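Local coordinates for glutathione S-transferase family protein (PDB 5F06) that probably catalyses the conjugation of glutathione to electrophilic compounds, releasing a halide, as a Phi-class glutathione transferase with a role in detoxification, at residues 2-7 / 15-20; 109-114 / 171-176. All blocks are in the same frame, centred on the assembly; numbering follows the deposited sequence. Where two conformers were deposited one is given.

The two contacts take one example from each half of the glutathione transferase fold: contact 1 belongs to the thioredoxin-like N-terminal domain and contact 2 to the helical C-terminal domain. Their centres lie 19 Å apart, yet they meet directly, because R15 of the first touches P171 and Y172 of the second; R15 NH2 comes within 3.7 Å of Y172 CD2. R15 touches the bound glutathione, while the V16 side chain stays about 7 Å from it and that of Y172 about 5 Å. C12, which binds glutathione covalently, lies in the first turn of helix 11-22, the helix that carries R15 and V16, and the side chains of Y172 and C12 lie about 5 Å apart.

Contact 1: residues 2-7 / 15-20; sequences LKLYGA and RVLTCL
L4 and V16 meet tip to tip where the first strand of a thioredoxin-like fold, 2-6, is packed under helix 11-22, the first two elements of its beta-alpha-beta unit. The unit closes with strand 28-31, which lies parallel to 2-6 and bonds to it through L2 and L4. Strand and helix run nearly antiparallel, at 155°, with their axes 10.5 Å apart. That separation is bridged wholly by aliphatic side chains, and no hydrogen bond passes between the two segments.

L4 illustrates how one leucine can touch three residues of a helix. Its CB points toward the helix, and CG stands anti to the backbone N (chi1 -178°). From there the side chain forks. CD1 meets a single partner across the contact, V16 CG1, at 3.8 Å. CD2 reaches further around the helix: it touches V16 CG1 at 3.7 Å, L17 CD2 at 3.8 Å and L20 CD1 at 4.0 Å. One methyl group is thus held by residues from successive turns, V16 and L20 being also joined by the helical bond from L20 N to V16 O. L17 starts from the flank of the helix, and its CD2 brings it across L4 at a slant.

The layer continues on other sides. V16 and L20 both rest on I73 of helix 66-76, while L17 touches V207 of helix 202-210, so the helix packs against other helices as well as the strand. The V16 side chain is about 4 Å from that of S66, a glutathione-binding residue, which brings this hydrophobic core close to the pocket. Towards the start of the strand the packing narrows to a single pair, the methyl CD1 of L2 against CD2 of L20, 4.0 Å apart.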
ATOM      1  N   LEU A   2      18.609  -6.096  14.892  1.00 14.08           N
ATOM      2  CA  LEU A   2      17.747  -6.029  13.724  1.00 14.68           C
ATOM      3  C   LEU A   2      18.346  -6.894  12.631  1.00 13.09           C
ATOM      4  O   LEU A   2      19.346  -6.517  12.024  1.00 12.78           O
ATOM      5  CB  LEU A   2      17.595  -4.593  13.229  1.00 13.44           C
ATOM      6  CG  LEU A   2      16.820  -3.640  14.133  1.00 15.05           C
ATOM      7  CD1 LEU A   2      17.038  -2.210  13.671  1.00 14.10           C
ATOM      8  CD2 LEU A   2      15.336  -3.980  14.133  1.00 15.54           C
ATOM      9  N   LYS A   3      17.741  -8.054  12.399  1.00 12.76           N
ATOM     10  CA  LYS A   3      18.234  -8.986  11.397  1.00 13.07           C
ATOM     11  C   LYS A   3      17.341  -8.972  10.166  1.00 14.42           C
ATOM     12  O   LYS A   3      16.182  -9.386  10.216  1.00 17.09           O
ATOM     13  CB  LYS A   3      18.322 -10.393  11.982  1.00 16.08           C
ATOM     14  CG  LYS A   3      19.308 -10.493  13.140  1.00 20.23           C
ATOM     15  CD  LYS A   3      19.174 -11.798  13.909  1.00 26.09           C
ATOM     16  CE  LYS A   3      19.252 -12.999  12.993  1.00 30.45           C
ATOM     17  NZ  LYS A   3      20.503 -13.022  12.192  1.00 33.07           N
ATOM     18  N   LEU A   4      17.904  -8.486   9.066  1.00 12.98           N
ATOM     19  CA  LEU A   4      17.190  -8.335   7.805  1.00 11.33           C
ATOM     20  C   LEU A   4      17.570  -9.455   6.855  1.00 12.59           C
ATOM     21  O   LEU A   4      18.739  -9.610   6.512  1.00 12.64           O
ATOM     22  CB  LEU A   4      17.507  -6.978   7.182  1.00 10.12           C
ATOM     23  CG  LEU A   4      16.813  -6.604   5.870  1.00 11.12           C
ATOM     24  CD1 LEU A   4      15.312  -6.528   6.069  1.00 11.94           C
ATOM     25  CD2 LEU A   4      17.359  -5.281   5.345  1.00 11.12           C
ATOM     26  N   TYR A   5      16.576 -10.240   6.446  1.00 11.60           N
ATOM     27  CA  TYR A   5      16.795 -11.352   5.530  1.00 11.29           C
ATOM     28  C   TYR A   5      16.463 -10.945   4.099  1.00 10.43           C
ATOM     29  O   TYR A   5      15.319 -10.637   3.779  1.00  9.88           O
ATOM     30  CB  TYR A   5      15.955 -12.556   5.946  1.00 11.88           C
ATOM     31  CG  TYR A   5      16.342 -13.104   7.296  1.00 13.11           C
ATOM     32  CD1 TYR A   5      15.877 -12.516   8.467  1.00 13.45           C
ATOM     33  CD2 TYR A   5      17.189 -14.199   7.403  1.00 14.87           C
ATOM     34  CE1 TYR A   5      16.239 -13.014   9.708  1.00 14.66           C
ATOM     35  CE2 TYR A   5      17.555 -14.702   8.639  1.00 15.42           C
ATOM     36  CZ  TYR A   5      17.081 -14.103   9.787  1.00 16.33           C
ATOM     37  OH  TYR A   5      17.445 -14.606  11.014  1.00 18.72           O
ATOM     38  N   GLY A   6      17.468 -10.942   3.234  1.00 10.08           N
ATOM     39  CA  GLY A   6      17.258 -10.540   1.857  1.00  9.96           C
ATOM     40  C   GLY A   6      18.532 -10.555   1.041  1.00 11.45           C
ATOM     41  O   GLY A   6      19.418 -11.374   1.276  1.00 12.39           O
ATOM     42  N   ALA A   7      18.623  -9.642   0.079  1.00 13.49           N
ATOM     43  CA  ALA A   7      19.798  -9.547  -0.780  1.00 14.35           C
ATOM     44  C   ALA A   7      20.042  -8.092  -1.173  1.00 16.10           C
ATOM     45  O   ALA A   7      19.093  -7.377  -1.492  1.00 16.47           O
ATOM     46  CB  ALA A   7      19.618 -10.408  -2.013  1.00 13.89           C
ATOM     47  N   ARG A  15      14.990  -1.079  -0.191  1.00  9.75           N
ATOM     48  CA  ARG A  15      14.053  -0.121   0.385  1.00  8.67           C
ATOM     49  C   ARG A  15      14.231  -0.063   1.903  1.00  7.84           C
ATOM     50  O   ARG A  15      14.201   1.015   2.499  1.00  7.52           O
ATOM     51  CB  ARG A  15      12.610  -0.485   0.024  1.00 10.36           C
ATOM     52  CG  ARG A  15      11.608   0.603   0.363  1.00  9.76           C
ATOM     53  CD  ARG A  15      10.215   0.333  -0.196  1.00 10.76           C
ATOM     54  NE  ARG A  15      10.193   0.328  -1.660  1.00 11.87           N
ATOM     55  CZ  ARG A  15      10.047  -0.755  -2.423  1.00 12.32           C
ATOM     56  NH1 ARG A  15       9.888  -1.962  -1.888  1.00 12.19           N
ATOM     57  NH2 ARG A  15      10.049  -0.626  -3.742  1.00 13.66           N
ATOM     58  N   VAL A  16      14.434  -1.221   2.525  1.00  8.55           N
ATOM     59  CA  VAL A  16      14.667  -1.269   3.965  1.00  8.82           C
ATOM     60  C   VAL A  16      16.071  -0.766   4.301  1.00  9.61           C
ATOM     61  O   VAL A  16      16.253   0.021   5.237  1.00  8.88           O
ATOM     62  CB  VAL A  16      14.485  -2.699   4.521  1.00  9.03           C
ATOM     63  CG1 VAL A  16      14.719  -2.726   6.029  1.00 10.90           C
ATOM     64  CG2 VAL A  16      13.103  -3.227   4.196  1.00  8.96           C
ATOM     65  N   LEU A  17      17.062  -1.214   3.534  1.00  9.07           N
ATOM     66  CA  LEU A  17      18.444  -0.853   3.813  1.00  9.71           C
ATOM     67  C   LEU A  17      18.632   0.659   3.888  1.00 10.62           C
ATOM     68  O   LEU A  17      19.290   1.159   4.798  1.00 10.95           O
ATOM     69  CB  LEU A  17      19.376  -1.443   2.757  1.00 10.70           C
ATOM     70  CG  LEU A  17      19.602  -2.953   2.856  1.00 10.33           C
ATOM     71  CD1 LEU A  17      20.388  -3.444   1.666  1.00 10.52           C
ATOM     72  CD2 LEU A  17      20.324  -3.311   4.150  1.00 11.17           C
ATOM     73  N   THR A  18      18.048   1.396   2.948  0.60 10.77           N
ATOM     74  CA  THR A  18      18.219   2.841   2.946  0.60 11.74           C
ATOM     75  C   THR A  18      17.529   3.455   4.165  0.60 11.26           C
ATOM     76  O   THR A  18      18.039   4.411   4.755  0.60 11.55           O
ATOM     77  CB  THR A  18      17.689   3.486   1.640  0.60 14.04           C
ATOM     78  OG1 THR A  18      17.946   4.896   1.659  0.60 15.73           O
ATOM     79  CG2 THR A  18      16.203   3.241   1.464  0.60 14.02           C
ATOM     80  N   CYS A  19      16.390   2.892   4.562  1.00 10.20           N
ATOM     81  CA  CYS A  19      15.700   3.353   5.765  1.00 10.04           C
ATOM     82  C   CYS A  19      16.567   3.129   7.007  1.00 10.65           C
ATOM     83  O   CYS A  19      16.703   4.024   7.845  1.00 10.69           O
ATOM     84  CB  CYS A  19      14.354   2.643   5.932  1.00  8.87           C
ATOM     85  SG  CYS A  19      13.437   3.135   7.431  1.00 13.46           S
ATOM     86  N   LEU A  20      17.155   1.941   7.120  1.00  9.41           N
ATOM     87  CA  LEU A  20      18.054   1.636   8.231  1.00  9.40           C
ATOM     88  C   LEU A  20      19.204   2.648   8.320  1.00 10.16           C
ATOM     89  O   LEU A  20      19.560   3.086   9.415  1.00 10.00           O
ATOM     90  CB  LEU A  20      18.605   0.213   8.098  1.00  8.69           C
ATOM     91  CG  LEU A  20      17.599  -0.910   8.375  1.00  9.62           C
ATOM     92  CD1 LEU A  20      18.061  -2.238   7.785  1.00  9.32           C
ATOM     93  CD2 LEU A  20      17.373  -1.053   9.872  1.00 11.43           C
TER

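Contact 2: residues 109-114 / 171-176; sequences PAIAPI and PYTYYL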
ATOM      1  N   PRO A 109       2.547   0.182  -8.703  1.00  9.47           N
ATOM      2  CA  PRO A 109       1.906  -0.727  -9.664  1.00 10.76           C
ATOM      3  C   PRO A 109       2.247  -0.397 -11.118  1.00 10.30           C
ATOM      4  O   PRO A 109       2.088  -1.257 -11.983  1.00 10.55           O
ATOM      5  CB  PRO A 109       0.410  -0.531  -9.395  1.00 11.68           C
ATOM      6  CG  PRO A 109       0.326   0.032  -8.027  1.00 12.43           C
ATOM      7  CD  PRO A 109       1.554   0.873  -7.866  1.00 10.18           C
ATOM      8  N   ALA A 110       2.704   0.827 -11.372  1.00 11.90           N
ATOM      9  CA  ALA A 110       3.072   1.253 -12.718  1.00 12.67           C
ATOM     10  C   ALA A 110       4.561   1.028 -13.004  1.00 12.54           C
ATOM     11  O   ALA A 110       4.926   0.656 -14.117  1.00 14.71           O
ATOM     12  CB  ALA A 110       2.709   2.725 -12.920  1.00 13.96           C
ATOM     13  N   ILE A 111       5.421   1.240 -12.011  1.00  8.56           N
ATOM     14  CA  ILE A 111       6.863   1.108 -12.242  1.00  9.57           C
ATOM     15  C   ILE A 111       7.345  -0.336 -12.085  1.00 10.23           C
ATOM     16  O   ILE A 111       8.290  -0.755 -12.759  1.00 10.64           O
ATOM     17  CB  ILE A 111       7.678   2.027 -11.297  1.00 10.23           C
ATOM     18  CG1 ILE A 111       9.138   2.074 -11.746  1.00 11.22           C
ATOM     19  CG2 ILE A 111       7.555   1.584  -9.843  1.00  8.62           C
ATOM     20  CD1 ILE A 111       9.924   3.219 -11.155  1.00 14.39           C
ATOM     21  N   ALA A 112       6.695  -1.108 -11.220  1.00 10.12           N
ATOM     22  CA  ALA A 112       7.143  -2.476 -10.966  1.00 11.77           C
ATOM     23  C   ALA A 112       7.173  -3.327 -12.249  1.00 12.26           C
ATOM     24  O   ALA A 112       8.161  -4.015 -12.505  1.00 13.36           O
ATOM     25  CB  ALA A 112       6.267  -3.138  -9.903  1.00 12.92           C
ATOM     26  N   PRO A 113       6.104  -3.284 -13.065  1.00 12.54           N
ATOM     27  CA  PRO A 113       6.119  -4.122 -14.270  1.00 12.80           C
ATOM     28  C   PRO A 113       7.216  -3.729 -15.262  1.00 13.05           C
ATOM     29  O   PRO A 113       7.736  -4.589 -15.975  1.00 14.14           O
ATOM     30  CB  PRO A 113       4.731  -3.892 -14.885  1.00 14.36           C
ATOM     31  CG  PRO A 113       3.901  -3.336 -13.794  1.00 13.62           C
ATOM     32  CD  PRO A 113       4.836  -2.548 -12.936  1.00 11.97           C
ATOM     33  N   ILE A 114       7.556  -2.448 -15.314  1.00 12.29           N
ATOM     34  CA  ILE A 114       8.615  -1.988 -16.206  1.00 12.02           C
ATOM     35  C   ILE A 114       9.927  -2.663 -15.822  1.00 13.09           C
ATOM     36  O   ILE A 114      10.612  -3.248 -16.662  1.00 14.46           O
ATOM     37  CB  ILE A 114       8.781  -0.452 -16.147  1.00 12.15           C
ATOM     38  CG1 ILE A 114       7.481   0.233 -16.575  1.00 12.24           C
ATOM     39  CG2 ILE A 114       9.942  -0.006 -17.023  1.00 13.87           C
ATOM     40  CD1 ILE A 114       7.471   1.747 -16.372  1.00 13.01           C
ATOM     41  N   PRO A 171      14.230   2.489  -4.777  1.00  9.78           N
ATOM     42  CA  PRO A 171      14.807   1.292  -5.405  1.00 10.18           C
ATOM     43  C   PRO A 171      14.308   1.006  -6.825  1.00  9.85           C
ATOM     44  O   PRO A 171      15.149   0.794  -7.694  1.00 10.05           O
ATOM     45  CB  PRO A 171      14.402   0.160  -4.449  1.00  9.54           C
ATOM     46  CG  PRO A 171      14.083   0.827  -3.170  1.00  9.56           C
ATOM     47  CD  PRO A 171      13.499   2.153  -3.544  1.00 10.18           C
ATOM     48  N   TYR A 172      12.999   0.999  -7.068  1.00 10.23           N
ATOM     49  CA  TYR A 172      12.510   0.710  -8.419  1.00 10.91           C
ATOM     50  C   TYR A 172      12.923   1.814  -9.384  1.00 11.03           C
ATOM     51  O   TYR A 172      13.226   1.557 -10.550  1.00 10.15           O
ATOM     52  CB  TYR A 172      10.989   0.544  -8.442  1.00 10.56           C
ATOM     53  CG  TYR A 172      10.520  -0.883  -8.271  1.00 11.47           C
ATOM     54  CD1 TYR A 172      11.020  -1.901  -9.069  1.00 12.24           C
ATOM     55  CD2 TYR A 172       9.567  -1.211  -7.317  1.00 13.10           C
ATOM     56  CE1 TYR A 172      10.600  -3.204  -8.915  1.00 12.72           C
ATOM     57  CE2 TYR A 172       9.139  -2.516  -7.158  1.00 13.68           C
ATOM     58  CZ  TYR A 172       9.663  -3.507  -7.961  1.00 13.39           C
ATOM     59  OH  TYR A 172       9.237  -4.804  -7.806  1.00 14.95           O
ATOM     60  N   THR A 173      12.947   3.048  -8.900  1.00 11.99           N
ATOM     61  CA  THR A 173      13.314   4.155  -9.763  1.00 12.23           C
ATOM     62  C   THR A 173      14.789   4.030 -10.126  1.00 12.56           C
ATOM     63  O   THR A 173      15.173   4.296 -11.263  1.00 13.14           O
ATOM     64  CB  THR A 173      13.025   5.511  -9.105  1.00 11.15           C
ATOM     65  OG1 THR A 173      11.661   5.544  -8.666  1.00 10.86           O
ATOM     66  CG2 THR A 173      13.252   6.648 -10.095  1.00 12.24           C
ATOM     67  N   TYR A 174      15.612   3.591  -9.176  1.00 12.00           N
ATOM     68  CA  TYR A 174      17.039   3.437  -9.437  1.00 12.73           C
ATOM     69  C   TYR A 174      17.266   2.512 -10.630  1.00 12.72           C
ATOM     70  O   TYR A 174      18.097   2.788 -11.499  1.00 12.80           O
ATOM     71  CB  TYR A 174      17.776   2.899  -8.206  1.00 14.01           C
ATOM     72  CG  TYR A 174      19.270   2.835  -8.413  1.00 16.33           C
ATOM     73  CD1 TYR A 174      20.020   4.000  -8.505  1.00 16.70           C
ATOM     74  CD2 TYR A 174      19.927   1.621  -8.539  1.00 15.90           C
ATOM     75  CE1 TYR A 174      21.376   3.959  -8.706  1.00 17.48           C
ATOM     76  CE2 TYR A 174      21.293   1.572  -8.741  1.00 17.27           C
ATOM     77  CZ  TYR A 174      22.011   2.744  -8.822  1.00 17.33           C
ATOM     78  OH  TYR A 174      23.371   2.714  -9.025  1.00 17.68           O
ATOM     79  N   TYR A 175      16.509   1.422 -10.683  1.00 12.16           N
ATOM     80  CA  TYR A 175      16.652   0.474 -11.778  1.00 11.53           C
ATOM     81  C   TYR A 175      16.004   0.988 -13.062  1.00 12.15           C
ATOM     82  O   TYR A 175      16.519   0.743 -14.155  1.00 12.36           O
ATOM     83  CB  TYR A 175      16.060  -0.879 -11.388  1.00 12.88           C
ATOM     84  CG  TYR A 175      16.985  -1.756 -10.559  1.00 15.08           C
ATOM     85  CD1 TYR A 175      18.368  -1.698 -10.715  1.00 17.85           C
ATOM     86  CD2 TYR A 175      16.476  -2.654  -9.635  1.00 15.96           C
ATOM     87  CE1 TYR A 175      19.210  -2.498  -9.970  1.00 18.84           C
ATOM     88  CE2 TYR A 175      17.317  -3.463  -8.883  1.00 16.89           C
ATOM     89  CZ  TYR A 175      18.681  -3.379  -9.060  1.00 17.06           C
ATOM     90  OH  TYR A 175      19.530  -4.176  -8.326  1.00 16.73           O
ATOM     91  N   LEU A 176      14.885   1.700 -12.937  1.00 13.50           N
ATOM     92  CA  LEU A 176      14.243   2.314 -14.096  1.00 14.24           C
ATOM     93  C   LEU A 176      15.229   3.224 -14.827  1.00 14.84           C
ATOM     94  O   LEU A 176      15.282   3.244 -16.059  1.00 14.65           O
ATOM     95  CB  LEU A 176      13.006   3.111 -13.675  1.00 12.86           C
ATOM     96  CG  LEU A 176      12.248   3.852 -14.782  1.00 16.29           C
ATOM     97  CD1 LEU A 176      11.083   3.028 -15.292  1.00 18.42           C
ATOM     98  CD2 LEU A 176      11.769   5.211 -14.298  1.00 17.90           C
TER
HETATM   99  O   HOH W   1       8.757  -5.975 -10.262  1.00 27.28           O
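A112 CA stands over one face of the Y172 ring, 4.1 Å from the centroid and 13° off the ring normal, a CH-pi contact. A112 CB sits nearer the phenolic end, 3.9 Å from CZ. Beyond the ring, a water joins the two helices: it donates to A112 O at 3.0 Å and hydrogen-bonds Y172 OH at 2.8 Å. The phenol is thereby tied to the same residue that its ring covers.

I111 crosses Y172 at a slant, and its two branches divide the work. CG2 packs on Y172 CB at 3.9 Å. The other branch, CG1, stands anti to the backbone N (chi1 -169°) and carries CD1 toward the backbone between Y172 O and T173 N, where CD1 also meets L176 CB at 4.0 Å. An alanine in place of I111 would probably open a gap beside Y172 CB and L176, leaving the carbonyl region of Y172 without its aliphatic cover. One turn on, I114 slants across L176, its CG2 3.7 Å from L176 CD1.

Helices 90-120 and 170-176 pack here within the all-helical C-terminal domain of the transferase, the axes of the two segments crossing at 45°. I114 also reaches V137 and L140 of helix 130-153. On the side of the N-terminal domain, Y172 touches T11 and R15 of helix 11-22, which places its ring at the seam between the domains, beside the glutathione site.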